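Side-chain contacts in conserved hypothetical protein (Bacteroides thetaiotaomicron, PDB 2FB0), which is of unknown function but belongs to the antibiotic biosynthesis monooxygenase family and is possibly an oxidoreductase: residues 25-30 against 75-80; 18-23 against 82-87; 57-62 against 66-71. All coordinates share one frame; numbering follows the deposited sequence. Where two conformers were deposited one is given.

Interaction 1 of 3, residues 25-30 against 75-80; sequences AKELTA and AQYVGI
Tyr77 lays its ring across residues 25-30, and the main contact is of CH-pi type. Glu27 CB sits over one face, 3.9 Å from the centroid of the Tyr77 ring and displaced toward the rim. Leu28 N lies farther off over the same face. The opposite face carries Gln76 CD, from the ring's own helix. CG of Tyr77 stands beside its backbone N (chi1 -67°), which carries the ring toward helix 18-32, and chi2 of 111° presents its face to Glu27 CB. The Glu27 carboxylate hangs near the ring, but it was modelled in two conformers, so its exact place is doubtful.

Apolar contacts continue the seam. Leu28 CB meets Tyr77 CB at 3.7 Å as the two side chains run past each other in opposite directions. The branch CD2 of Leu28 reaches CG2 of Val78 at 3.8 Å. No hydrogen bond links the segments.

The short helical segments are nearly antiparallel, at 159°, with axes 9.3 Å apart. Helices 18-32 and 72-84 are the antiparallel pair of a ferredoxin-like alpha/beta fold, packed on one sheet. Leu28 also rests on His73 and on Tyr41 of strand 38-46, while Thr29 OG1 hydrogen-bonds to Thr43 of that strand.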
ATOM      1  N   ALA A  25      -8.078  -0.582  12.190  1.00 22.95           N
ATOM      2  CA  ALA A  25      -7.127   0.161  11.354  1.00 22.84           C
ATOM      3  C   ALA A  25      -7.730   1.486  10.879  1.00 23.13           C
ATOM      4  O   ALA A  25      -7.067   2.516  10.911  1.00 23.47           O
ATOM      5  CB  ALA A  25      -6.673  -0.683  10.181  1.00 22.15           C
ATOM      6  N   LYS A  26      -8.992   1.453  10.469  1.00 23.88           N
ATOM      7  CA  LYS A  26      -9.730   2.663  10.110  1.00 24.35           C
ATOM      8  C   LYS A  26      -9.819   3.670  11.248  1.00 24.87           C
ATOM      9  O   LYS A  26      -9.660   4.870  11.022  1.00 24.54           O
ATOM     10  CB  LYS A  26     -11.119   2.313   9.589  1.00 24.75           C
ATOM     11  CG  LYS A  26     -11.111   1.784   8.160  1.00 25.55           C
ATOM     12  CD  LYS A  26     -12.449   1.153   7.788  1.00 27.86           C
ATOM     13  CE  LYS A  26     -13.569   2.172   7.713  1.00 29.03           C
ATOM     14  NZ  LYS A  26     -14.828   1.460   7.322  1.00 31.46           N
ATOM     15  N   GLU A  27     -10.063   3.179  12.463  0.50 25.05           N
ATOM     16  CA  GLU A  27     -10.096   4.032  13.648  0.50 25.57           C
ATOM     17  C   GLU A  27      -8.717   4.624  13.935  0.50 25.06           C
ATOM     18  O   GLU A  27      -8.600   5.807  14.243  0.50 25.33           O
ATOM     19  CB  GLU A  27     -10.641   3.259  14.859  0.50 26.06           C
ATOM     20  CG  GLU A  27     -11.947   2.545  14.546  0.50 27.91           C
ATOM     21  CD  GLU A  27     -12.637   1.982  15.769  0.50 31.26           C
ATOM     22  OE1 GLU A  27     -12.185   0.943  16.290  0.50 32.76           O
ATOM     23  OE2 GLU A  27     -13.654   2.567  16.195  0.50 32.76           O
ATOM     24  N   LEU A  28      -7.677   3.803  13.802  1.00 24.76           N
ATOM     25  CA  LEU A  28      -6.297   4.244  13.986  1.00 24.47           C
ATOM     26  C   LEU A  28      -5.908   5.273  12.891  1.00 23.99           C
ATOM     27  O   LEU A  28      -5.167   6.220  13.149  1.00 23.47           O
ATOM     28  CB  LEU A  28      -5.326   3.044  13.992  1.00 24.47           C
ATOM     29  CG  LEU A  28      -3.830   3.337  14.200  1.00 24.21           C
ATOM     30  CD1 LEU A  28      -3.568   4.152  15.485  1.00 24.76           C
ATOM     31  CD2 LEU A  28      -2.990   2.055  14.181  1.00 24.12           C
ATOM     32  N   THR A  29      -6.430   5.074  11.685  1.00 24.07           N
ATOM     33  CA  THR A  29      -6.216   6.005  10.566  1.00 24.14           C
ATOM     34  C   THR A  29      -6.759   7.407  10.913  1.00 24.12           C
ATOM     35  O   THR A  29      -6.040   8.387  10.812  1.00 23.36           O
ATOM     36  CB  THR A  29      -6.853   5.464   9.255  1.00 24.05           C
ATOM     37  OG1 THR A  29      -6.202   4.244   8.864  1.00 23.70           O
ATOM     38  CG2 THR A  29      -6.756   6.498   8.108  1.00 23.05           C
ATOM     39  N   ALA A  30      -8.013   7.482  11.357  1.00 24.95           N
ATOM     40  CA  ALA A  30      -8.604   8.766  11.769  1.00 25.86           C
ATOM     41  C   ALA A  30      -7.814   9.436  12.896  1.00 26.71           C
ATOM     42  O   ALA A  30      -7.611  10.647  12.871  1.00 27.07           O
ATOM     43  CB  ALA A  30     -10.098   8.584  12.156  1.00 25.86           C
ATOM     44  N   ALA A  75      -1.074   2.502  20.910  1.00 30.20           N
ATOM     45  CA  ALA A  75      -1.090   1.311  21.776  1.00 30.56           C
ATOM     46  C   ALA A  75      -2.445   0.591  21.746  1.00 30.34           C
ATOM     47  O   ALA A  75      -2.501  -0.632  21.631  1.00 30.32           O
ATOM     48  CB  ALA A  75      -0.689   1.676  23.209  1.00 31.19           C
ATOM     49  N   GLN A  76      -3.527   1.362  21.808  1.00 30.10           N
ATOM     50  CA  GLN A  76      -4.883   0.818  21.830  1.00 30.64           C
ATOM     51  C   GLN A  76      -5.196   0.040  20.543  1.00 29.33           C
ATOM     52  O   GLN A  76      -5.505  -1.153  20.590  1.00 28.72           O
ATOM     53  CB  GLN A  76      -5.890   1.954  22.078  1.00 30.56           C
ATOM     54  CG  GLN A  76      -7.380   1.630  21.870  1.00 33.24           C
ATOM     55  CD  GLN A  76      -8.292   2.863  22.056  1.00 34.39           C
ATOM     56  OE1 GLN A  76      -7.814   3.987  22.266  1.00 38.65           O
ATOM     57  NE2 GLN A  76      -9.608   2.651  21.969  1.00 37.86           N
ATOM     58  N   TYR A  77      -5.075   0.703  19.393  1.00 28.08           N
ATOM     59  CA  TYR A  77      -5.506   0.093  18.137  1.00 27.11           C
ATOM     60  C   TYR A  77      -4.524  -0.927  17.583  1.00 26.18           C
ATOM     61  O   TYR A  77      -4.941  -1.931  17.037  1.00 26.10           O
ATOM     62  CB  TYR A  77      -5.929   1.162  17.103  1.00 27.20           C
ATOM     63  CG  TYR A  77      -7.190   1.885  17.539  1.00 27.65           C
ATOM     64  CD1 TYR A  77      -7.152   3.228  17.915  1.00 26.94           C
ATOM     65  CD2 TYR A  77      -8.414   1.209  17.619  1.00 26.96           C
ATOM     66  CE1 TYR A  77      -8.305   3.888  18.338  1.00 28.18           C
ATOM     67  CE2 TYR A  77      -9.569   1.858  18.043  1.00 26.95           C
ATOM     68  CZ  TYR A  77      -9.504   3.197  18.396  1.00 27.83           C
ATOM     69  OH  TYR A  77     -10.640   3.850  18.816  1.00 29.73           O
ATOM     70  N   VAL A  78      -3.226  -0.700  17.756  1.00 25.70           N
ATOM     71  CA  VAL A  78      -2.258  -1.705  17.328  1.00 25.79           C
ATOM     72  C   VAL A  78      -2.394  -2.966  18.188  1.00 25.44           C
ATOM     73  O   VAL A  78      -2.361  -4.081  17.663  1.00 25.04           O
ATOM     74  CB  VAL A  78      -0.803  -1.170  17.313  1.00 25.81           C
ATOM     75  CG1 VAL A  78       0.176  -2.291  17.011  1.00 26.88           C
ATOM     76  CG2 VAL A  78      -0.668  -0.085  16.249  1.00 26.99           C
ATOM     77  N   GLY A  79      -2.574  -2.773  19.494  1.00 24.87           N
ATOM     78  CA  GLY A  79      -2.881  -3.879  20.400  1.00 25.14           C
ATOM     79  C   GLY A  79      -4.052  -4.700  19.870  1.00 24.21           C
ATOM     80  O   GLY A  79      -3.955  -5.911  19.759  1.00 24.43           O
ATOM     81  N   ILE A  80      -5.139  -4.023  19.511  1.00 24.16           N
ATOM     82  CA  ILE A  80      -6.329  -4.678  18.946  1.00 24.13           C
ATOM     83  C   ILE A  80      -6.021  -5.464  17.668  1.00 24.20           C
ATOM     84  O   ILE A  80      -6.384  -6.644  17.545  1.00 23.45           O
ATOM     85  CB  ILE A  80      -7.487  -3.683  18.717  1.00 23.85           C
ATOM     86  CG1 ILE A  80      -8.070  -3.224  20.062  1.00 23.48           C
ATOM     87  CG2 ILE A  80      -8.602  -4.321  17.857  1.00 24.55           C
ATOM     88  CD1 ILE A  80      -8.866  -1.926  19.990  1.00 22.43           C
TER

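Interaction 2 of 3, residues 18-23 against 82-87; sequences REKAIE and QELAEM
Leu84 meets Lys20 and Ala21 close to the one flat group here, the Arg18 guanidinium. Ile22 CD1, one turn on from Arg18, lies 3.4 Å above one face of that guanidinium, offset toward its rim. The Arg18 side chain leaves the backbone on the side away from 82-87. Two bonds fix its end: Arg18 NH2 makes a salt bridge to Glu45, and Arg18 NE hydrogen-bonds to the backbone O of Arg50.

The contact rests mainly on one methyl group. Leu84 CD1 presses on the helix backbone between Lys20 and Ala21, 3.6 Å from Ala21 N. Lys20 CB flanks the Leu84 CD1 methyl at 3.9 Å, and Ala21 CB lies 4.1 Å from the same Leu84 CD1. It is chi2 of Leu84, 159°, that aims this methyl at residues 18-23. The Lys20 chain is extended, and its amine end leads away. Ala85 CB adds a looser touch to Ala21 CB at 4.5 Å.

Here helix 72-84 ends and the chain turns into 86-93, an edge strand of the chain's ferredoxin-like sheet. Leu84 O is held by Asn17 ND2, just ahead of helix 18-32. Phe53 of strand 52-59 packs on Ala21, Val11 of strand 5-12 on Ala85, and Val13 of the following loop on both alanines.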
ATOM      1  N   ARG A  18     -11.653 -10.419  10.078  1.00 26.58           N
ATOM      2  CA  ARG A  18     -11.293  -9.510   8.984  1.00 26.68           C
ATOM      3  C   ARG A  18     -11.853  -8.100   9.167  1.00 26.95           C
ATOM      4  O   ARG A  18     -11.093  -7.127   9.205  1.00 26.95           O
ATOM      5  CB  ARG A  18     -11.704 -10.110   7.627  1.00 26.47           C
ATOM      6  CG  ARG A  18     -11.245  -9.281   6.409  1.00 26.54           C
ATOM      7  CD  ARG A  18     -11.855  -9.796   5.109  1.00 26.95           C
ATOM      8  NE  ARG A  18     -11.350  -9.027   3.972  1.00 25.90           N
ATOM      9  CZ  ARG A  18     -11.868  -7.876   3.555  1.00 26.88           C
ATOM     10  NH1 ARG A  18     -12.938  -7.363   4.158  1.00 26.07           N
ATOM     11  NH2 ARG A  18     -11.331  -7.241   2.511  1.00 26.53           N
ATOM     12  N   GLU A  19     -13.178  -8.005   9.306  1.00 27.17           N
ATOM     13  CA  GLU A  19     -13.883  -6.739   9.434  1.00 27.64           C
ATOM     14  C   GLU A  19     -13.465  -5.967  10.679  1.00 27.15           C
ATOM     15  O   GLU A  19     -13.341  -4.738  10.632  1.00 26.24           O
ATOM     16  CB  GLU A  19     -15.400  -6.983   9.459  1.00 28.53           C
ATOM     17  CG  GLU A  19     -16.267  -5.711   9.406  1.00 33.16           C
ATOM     18  CD  GLU A  19     -16.645  -5.146  10.783  1.00 39.54           C
ATOM     19  OE1 GLU A  19     -17.248  -4.048  10.827  1.00 43.09           O
ATOM     20  OE2 GLU A  19     -16.345  -5.782  11.821  1.00 42.11           O
ATOM     21  N   LYS A  20     -13.276  -6.688  11.790  1.00 25.62           N
ATOM     22  CA  LYS A  20     -12.907  -6.065  13.058  1.00 25.02           C
ATOM     23  C   LYS A  20     -11.514  -5.450  12.976  1.00 23.39           C
ATOM     24  O   LYS A  20     -11.291  -4.367  13.483  1.00 23.16           O
ATOM     25  CB  LYS A  20     -12.968  -7.088  14.222  1.00 24.89           C
ATOM     26  CG  LYS A  20     -14.385  -7.555  14.591  1.00 25.55           C
ATOM     27  CD  LYS A  20     -14.332  -8.802  15.486  1.00 26.08           C
ATOM     28  CE  LYS A  20     -15.703  -9.503  15.571  1.00 27.92           C
ATOM     29  NZ  LYS A  20     -15.585 -10.759  16.382  1.00 28.48           N
ATOM     30  N   ALA A  21     -10.581  -6.173  12.363  1.00 22.67           N
ATOM     31  CA  ALA A  21      -9.216  -5.688  12.184  1.00 22.63           C
ATOM     32  C   ALA A  21      -9.155  -4.439  11.262  1.00 22.72           C
ATOM     33  O   ALA A  21      -8.461  -3.460  11.571  1.00 22.40           O
ATOM     34  CB  ALA A  21      -8.317  -6.818  11.670  1.00 21.75           C
ATOM     35  N   ILE A  22      -9.908  -4.477  10.162  1.00 22.84           N
ATOM     36  CA  ILE A  22     -10.013  -3.332   9.245  1.00 23.62           C
ATOM     37  C   ILE A  22     -10.618  -2.114   9.942  1.00 23.73           C
ATOM     38  O   ILE A  22     -10.108  -1.001   9.794  1.00 23.47           O
ATOM     39  CB  ILE A  22     -10.792  -3.698   7.928  1.00 23.50           C
ATOM     40  CG1 ILE A  22      -9.979  -4.707   7.108  1.00 23.44           C
ATOM     41  CG2 ILE A  22     -11.115  -2.423   7.082  1.00 24.00           C
ATOM     42  CD1 ILE A  22     -10.759  -5.408   6.000  1.00 23.46           C
ATOM     43  N   GLU A  23     -11.693  -2.318  10.708  0.50 24.00           N
ATOM     44  CA  GLU A  23     -12.312  -1.214  11.441  0.50 24.19           C
ATOM     45  C   GLU A  23     -11.335  -0.604  12.440  0.50 24.01           C
ATOM     46  O   GLU A  23     -11.273   0.618  12.577  0.50 23.98           O
ATOM     47  CB  GLU A  23     -13.623  -1.645  12.131  0.50 24.76           C
ATOM     48  CG  GLU A  23     -14.081  -0.758  13.310  0.50 26.27           C
ATOM     49  CD  GLU A  23     -14.543   0.660  12.929  0.50 29.27           C
ATOM     50  OE1 GLU A  23     -14.609   1.007  11.732  0.50 31.13           O
ATOM     51  OE2 GLU A  23     -14.849   1.441  13.856  0.50 30.59           O
ATOM     52  N   GLN A  82      -3.148  -6.558  16.567  1.00 24.56           N
ATOM     53  CA  GLN A  82      -2.234  -7.658  16.902  1.00 26.76           C
ATOM     54  C   GLN A  82      -2.929  -8.863  17.542  1.00 26.24           C
ATOM     55  O   GLN A  82      -2.478  -9.995  17.401  1.00 26.65           O
ATOM     56  CB  GLN A  82      -1.104  -7.162  17.812  1.00 26.62           C
ATOM     57  CG  GLN A  82      -0.034  -6.409  17.036  1.00 29.67           C
ATOM     58  CD  GLN A  82       1.066  -5.839  17.918  1.00 31.15           C
ATOM     59  OE1 GLN A  82       2.233  -5.830  17.524  1.00 37.83           O
ATOM     60  NE2 GLN A  82       0.702  -5.348  19.102  1.00 34.99           N
ATOM     61  N   GLU A  83      -4.029  -8.603  18.238  1.00 26.24           N
ATOM     62  CA  GLU A  83      -4.815  -9.640  18.878  1.00 26.48           C
ATOM     63  C   GLU A  83      -5.691 -10.366  17.855  1.00 26.76           C
ATOM     64  O   GLU A  83      -5.985 -11.552  18.004  1.00 27.14           O
ATOM     65  CB  GLU A  83      -5.665  -9.000  19.985  1.00 26.13           C
ATOM     66  CG  GLU A  83      -5.934  -9.872  21.197  1.00 26.68           C
ATOM     67  CD  GLU A  83      -4.702 -10.504  21.834  1.00 27.88           C
ATOM     68  OE1 GLU A  83      -3.595  -9.917  21.806  1.00 27.74           O
ATOM     69  OE2 GLU A  83      -4.853 -11.623  22.365  1.00 26.57           O
ATOM     70  N   LEU A  84      -6.074  -9.648  16.802  1.00 26.40           N
ATOM     71  CA  LEU A  84      -6.930 -10.170  15.726  1.00 25.77           C
ATOM     72  C   LEU A  84      -6.181 -10.753  14.535  1.00 25.41           C
ATOM     73  O   LEU A  84      -6.734 -11.549  13.774  1.00 26.26           O
ATOM     74  CB  LEU A  84      -7.849  -9.050  15.215  1.00 25.23           C
ATOM     75  CG  LEU A  84      -8.931  -8.488  16.135  1.00 25.22           C
ATOM     76  CD1 LEU A  84      -9.367  -7.097  15.655  1.00 22.40           C
ATOM     77  CD2 LEU A  84     -10.128  -9.445  16.238  1.00 22.14           C
ATOM     78  N   ALA A  85      -4.924 -10.363  14.359  1.00 25.57           N
ATOM     79  CA  ALA A  85      -4.252 -10.569  13.079  1.00 25.46           C
ATOM     80  C   ALA A  85      -2.731 -10.572  13.224  1.00 25.86           C
ATOM     81  O   ALA A  85      -2.206 -10.315  14.309  1.00 25.51           O
ATOM     82  CB  ALA A  85      -4.715  -9.463  12.076  1.00 24.63           C
ATOM     83  N   GLU A  86      -2.025 -10.859  12.132  1.00 26.36           N
ATOM     84  CA  GLU A  86      -0.559 -10.782  12.131  1.00 27.68           C
ATOM     85  C   GLU A  86      -0.072  -9.611  11.286  1.00 27.11           C
ATOM     86  O   GLU A  86      -0.509  -9.427  10.145  1.00 26.33           O
ATOM     87  CB  GLU A  86       0.080 -12.090  11.650  1.00 28.28           C
ATOM     88  CG  GLU A  86      -0.306 -13.341  12.487  1.00 35.55           C
ATOM     89  CD  GLU A  86       0.014 -13.235  13.997  1.00 43.22           C
ATOM     90  OE1 GLU A  86       1.061 -12.650  14.378  1.00 46.74           O
ATOM     91  OE2 GLU A  86      -0.787 -13.766  14.810  1.00 46.68           O
HETATM   92  N   MSE A  87       0.838  -8.831  11.857  1.00 27.10           N
HETATM   93  CA  MSE A  87       1.303  -7.597  11.242  1.00 27.81           C
HETATM   94  C   MSE A  87       2.772  -7.701  10.885  1.00 27.74           C
HETATM   95  O   MSE A  87       3.561  -8.259  11.661  1.00 27.58           O
HETATM   96  CB  MSE A  87       1.123  -6.430  12.208  1.00 27.76           C
HETATM   97  CG  MSE A  87      -0.304  -6.168  12.618  1.00 28.26           C
HETATM   98 SE   MSE A  87      -0.453  -4.635  13.807  0.60 29.03          SE
HETATM   99  CE  MSE A  87       1.147  -3.675  13.357  1.00 33.52           C
TER

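Interaction 3 of 3, residues 57-62 against 66-71; sequences ETWQNA and AAHEKT. With ACT (acetate ion), chain B.
His68, whose ring packs on Trp59, has a backbone O gripped twice by Thr71. Thr71 OG1 donates to His68 O at 2.7 Å, in the carbonyl plane, and Thr71 N donates to His68 O at 3.1 Å. The second bond closes a type I beta turn from His68 to Thr71. Thr71 is also the N-cap of the next helix, with OG1 bonded to Phe74 N.

The fold is the ferredoxin-like alpha/beta unit of the dimeric alpha/beta-barrel clan. This contact joins strand 52-59 to the short helix that follows it. Asn61 N-caps that helix through Val64 N. Ala66 N to Ala62 O is an ordinary helical bond of its first turn.

Between the segments the main touch is aromatic. The outer corner of the indole, atoms CZ2 and CH2, lies over one face of the imidazole. Trp59 CZ2 stands 3.3 Å above the centre of the His68 ring. The planes are 33° apart, an oblique pairing. His68 CG is anti to its backbone N (chi1 168°), which swings the ring across to Trp59. Phe74 meets His68 edge-to-face.

Polar bonds fix both rings. Glu57 OE1 accepts a hydrogen bond from Trp59 NE1 at 2.9 Å with its anti lone pair, almost in the indole plane. This nearly straight in-plane bond helps fix the rotation of the indole. His68 ND1 hydrogen-bonds to Glu35, while its NE2 faces an acetate, which Tyr41 OH also binds. The acetate probably came from the crystallisation liquor. Its place beside Glu57, His68 and Tyr41 is consistent with a small pocket between the sheet and the helices. The bond from His68 NE2 to the acetate O is 2.8 Å long and nearly straight, at 174°.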
ATOM      1  N   GLU A  57       1.576   4.557   5.348  1.00 23.00           N
ATOM      2  CA  GLU A  57       1.758   5.741   6.175  1.00 23.00           C
ATOM      3  C   GLU A  57       2.899   6.564   5.638  1.00 22.85           C
ATOM      4  O   GLU A  57       3.853   6.021   5.110  1.00 22.72           O
ATOM      5  CB  GLU A  57       2.083   5.351   7.623  1.00 23.24           C
ATOM      6  CG  GLU A  57       1.201   4.235   8.140  1.00 23.40           C
ATOM      7  CD  GLU A  57       1.617   3.704   9.490  1.00 25.10           C
ATOM      8  OE1 GLU A  57       2.249   4.434  10.278  1.00 24.72           O
ATOM      9  OE2 GLU A  57       1.276   2.537   9.760  1.00 25.00           O
ATOM     10  N   THR A  58       2.803   7.881   5.803  1.00 22.28           N
ATOM     11  CA  THR A  58       3.943   8.753   5.578  1.00 21.99           C
ATOM     12  C   THR A  58       4.115   9.657   6.787  1.00 22.67           C
ATOM     13  O   THR A  58       3.169  10.322   7.221  1.00 22.22           O
ATOM     14  CB  THR A  58       3.773   9.601   4.310  1.00 21.67           C
ATOM     15  OG1 THR A  58       3.428   8.738   3.228  1.00 21.26           O
ATOM     16  CG2 THR A  58       5.067  10.371   3.974  1.00 21.07           C
ATOM     17  N   TRP A  59       5.333   9.666   7.316  1.00 23.62           N
ATOM     18  CA  TRP A  59       5.679  10.433   8.500  1.00 24.38           C
ATOM     19  C   TRP A  59       6.692  11.491   8.126  1.00 25.08           C
ATOM     20  O   TRP A  59       7.573  11.248   7.301  1.00 24.68           O
ATOM     21  CB  TRP A  59       6.193   9.514   9.624  1.00 24.07           C
ATOM     22  CG  TRP A  59       5.053   8.693  10.126  1.00 25.06           C
ATOM     23  CD1 TRP A  59       4.691   7.439   9.709  1.00 24.19           C
ATOM     24  CD2 TRP A  59       4.055   9.112  11.057  1.00 24.37           C
ATOM     25  NE1 TRP A  59       3.532   7.046  10.347  1.00 24.17           N
ATOM     26  CE2 TRP A  59       3.125   8.056  11.178  1.00 24.68           C
ATOM     27  CE3 TRP A  59       3.860  10.282  11.811  1.00 25.32           C
ATOM     28  CZ2 TRP A  59       2.024   8.128  12.032  1.00 24.35           C
ATOM     29  CZ3 TRP A  59       2.764  10.351  12.655  1.00 24.33           C
ATOM     30  CH2 TRP A  59       1.856   9.284  12.752  1.00 25.03           C
ATOM     31  N   GLN A  60       6.541  12.676   8.716  1.00 26.33           N
ATOM     32  CA  GLN A  60       7.413  13.803   8.383  1.00 26.98           C
ATOM     33  C   GLN A  60       8.881  13.499   8.617  1.00 27.39           C
ATOM     34  O   GLN A  60       9.741  13.914   7.840  1.00 27.36           O
ATOM     35  CB  GLN A  60       7.021  15.059   9.169  1.00 27.30           C
ATOM     36  CG  GLN A  60       7.728  16.307   8.621  1.00 28.19           C
ATOM     37  CD  GLN A  60       7.312  17.580   9.313  1.00 31.48           C
ATOM     38  OE1 GLN A  60       6.139  17.762   9.664  1.00 32.38           O
ATOM     39  NE2 GLN A  60       8.277  18.470   9.529  1.00 30.06           N
ATOM     40  N   ASN A  61       9.155  12.783   9.704  1.00 28.04           N
ATOM     41  CA  ASN A  61      10.506  12.401  10.076  1.00 28.73           C
ATOM     42  C   ASN A  61      10.470  11.316  11.149  1.00 29.20           C
ATOM     43  O   ASN A  61       9.387  10.915  11.624  1.00 28.11           O
ATOM     44  CB  ASN A  61      11.307  13.623  10.575  1.00 28.99           C
ATOM     45  CG  ASN A  61      10.599  14.367  11.688  1.00 28.95           C
ATOM     46  OD1 ASN A  61      10.320  13.801  12.745  1.00 29.92           O
ATOM     47  ND2 ASN A  61      10.296  15.646  11.458  1.00 29.06           N
ATOM     48  N   ALA A  62      11.659  10.855  11.523  1.00 29.93           N
ATOM     49  CA  ALA A  62      11.821   9.788  12.515  1.00 31.09           C
ATOM     50  C   ALA A  62      11.287  10.151  13.891  1.00 31.77           C
ATOM     51  O   ALA A  62      10.783   9.281  14.615  1.00 32.01           O
ATOM     52  CB  ALA A  62      13.298   9.355  12.604  1.00 31.09           C
ATOM     53  N   ALA A  66       8.371   8.305  16.089  1.00 29.56           N
ATOM     54  CA  ALA A  66       8.679   7.821  17.445  1.00 30.32           C
ATOM     55  C   ALA A  66       7.627   8.295  18.435  1.00 30.64           C
ATOM     56  O   ALA A  66       7.136   7.503  19.232  1.00 30.90           O
ATOM     57  CB  ALA A  66      10.088   8.262  17.884  1.00 30.36           C
ATOM     58  N   ALA A  67       7.254   9.574  18.355  1.00 30.52           N
ATOM     59  CA  ALA A  67       6.192  10.117  19.200  1.00 30.67           C
ATOM     60  C   ALA A  67       4.836   9.446  18.937  1.00 30.47           C
ATOM     61  O   ALA A  67       4.100   9.155  19.879  1.00 31.04           O
ATOM     62  CB  ALA A  67       6.090  11.654  19.038  1.00 30.86           C
ATOM     63  N   HIS A  68       4.502   9.210  17.665  1.00 29.77           N
ATOM     64  CA  HIS A  68       3.284   8.465  17.299  1.00 29.28           C
ATOM     65  C   HIS A  68       3.200   7.115  18.019  1.00 29.50           C
ATOM     66  O   HIS A  68       2.149   6.731  18.525  1.00 29.07           O
ATOM     67  CB  HIS A  68       3.250   8.257  15.782  1.00 28.86           C
ATOM     68  CG  HIS A  68       2.226   7.272  15.305  1.00 27.55           C
ATOM     69  ND1 HIS A  68       0.869   7.492  15.403  1.00 27.00           N
ATOM     70  CD2 HIS A  68       2.367   6.086  14.659  1.00 26.46           C
ATOM     71  CE1 HIS A  68       0.217   6.474  14.861  1.00 27.56           C
ATOM     72  NE2 HIS A  68       1.104   5.613  14.394  1.00 25.68           N
ATOM     73  N   GLU A  69       4.326   6.419  18.063  1.00 30.35           N
ATOM     74  CA  GLU A  69       4.401   5.080  18.630  1.00 32.10           C
ATOM     75  C   GLU A  69       4.310   5.065  20.162  1.00 32.71           C
ATOM     76  O   GLU A  69       4.180   4.003  20.763  1.00 32.66           O
ATOM     77  CB  GLU A  69       5.656   4.371  18.125  1.00 31.67           C
ATOM     78  CG  GLU A  69       5.572   4.041  16.638  1.00 33.09           C
ATOM     79  CD  GLU A  69       6.910   3.678  16.026  1.00 36.91           C
ATOM     80  OE1 GLU A  69       7.964   3.979  16.642  1.00 37.98           O
ATOM     81  OE2 GLU A  69       6.908   3.113  14.907  1.00 38.52           O
ATOM     82  N   LYS A  70       4.343   6.248  20.772  1.00 33.96           N
ATOM     83  CA  LYS A  70       4.185   6.399  22.220  1.00 35.43           C
ATOM     84  C   LYS A  70       2.781   6.861  22.607  1.00 35.09           C
ATOM     85  O   LYS A  70       2.479   6.988  23.795  1.00 35.76           O
ATOM     86  CB  LYS A  70       5.213   7.384  22.787  1.00 35.22           C
ATOM     87  CG  LYS A  70       6.646   6.868  22.849  1.00 37.04           C
ATOM     88  CD  LYS A  70       7.572   7.979  23.384  1.00 38.23           C
ATOM     89  CE  LYS A  70       9.044   7.551  23.447  1.00 42.90           C
ATOM     90  NZ  LYS A  70       9.776   7.685  22.134  1.00 45.38           N
ATOM     91  N   THR A  71       1.922   7.115  21.620  1.00 34.48           N
ATOM     92  CA  THR A  71       0.566   7.584  21.912  1.00 33.91           C
ATOM     93  C   THR A  71      -0.347   6.456  22.402  1.00 33.81           C
ATOM     94  O   THR A  71      -0.119   5.271  22.106  1.00 33.64           O
ATOM     95  CB  THR A  71      -0.112   8.275  20.700  1.00 33.92           C
ATOM     96  OG1 THR A  71      -0.280   7.329  19.640  1.00 34.36           O
ATOM     97  CG2 THR A  71       0.705   9.473  20.203  1.00 33.48           C
TER
HETATM   98  C   ACT B 901       1.662   2.479  12.766  1.00 36.25           C
HETATM   99  O   ACT B 901       0.698   3.221  13.082  1.00 35.43           O
HETATM  100  OXT ACT B 901       2.824   2.950  12.895  1.00 37.71           O
HETATM  101  CH3 ACT B 901       1.452   1.087  12.281  1.00 36.02           C

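In the fold
Interactions 1 and 2 are two places along one seam, where helix 18-32 packs on helix 72-84. Their centres are about 10 Å apart, and they touch where Val78 CG1 meets the selenium (SE) of selenomethionine Met87 at 4.0 Å. Interaction 3 lies on the opposite side of the chain's centre from interaction 2, about 14 Å from interaction 1 and about 21 Å from interaction 2, centre to centre. Helix 62-68 is followed, after a short turn, by helix 72-84. Along the chain the contacts are nested: 57-62 with 66-71 inside 25-30 with 75-80, and that inside 18-23 with 82-87. Together they bind the helices to each other and to the four-stranded antiparallel sheet.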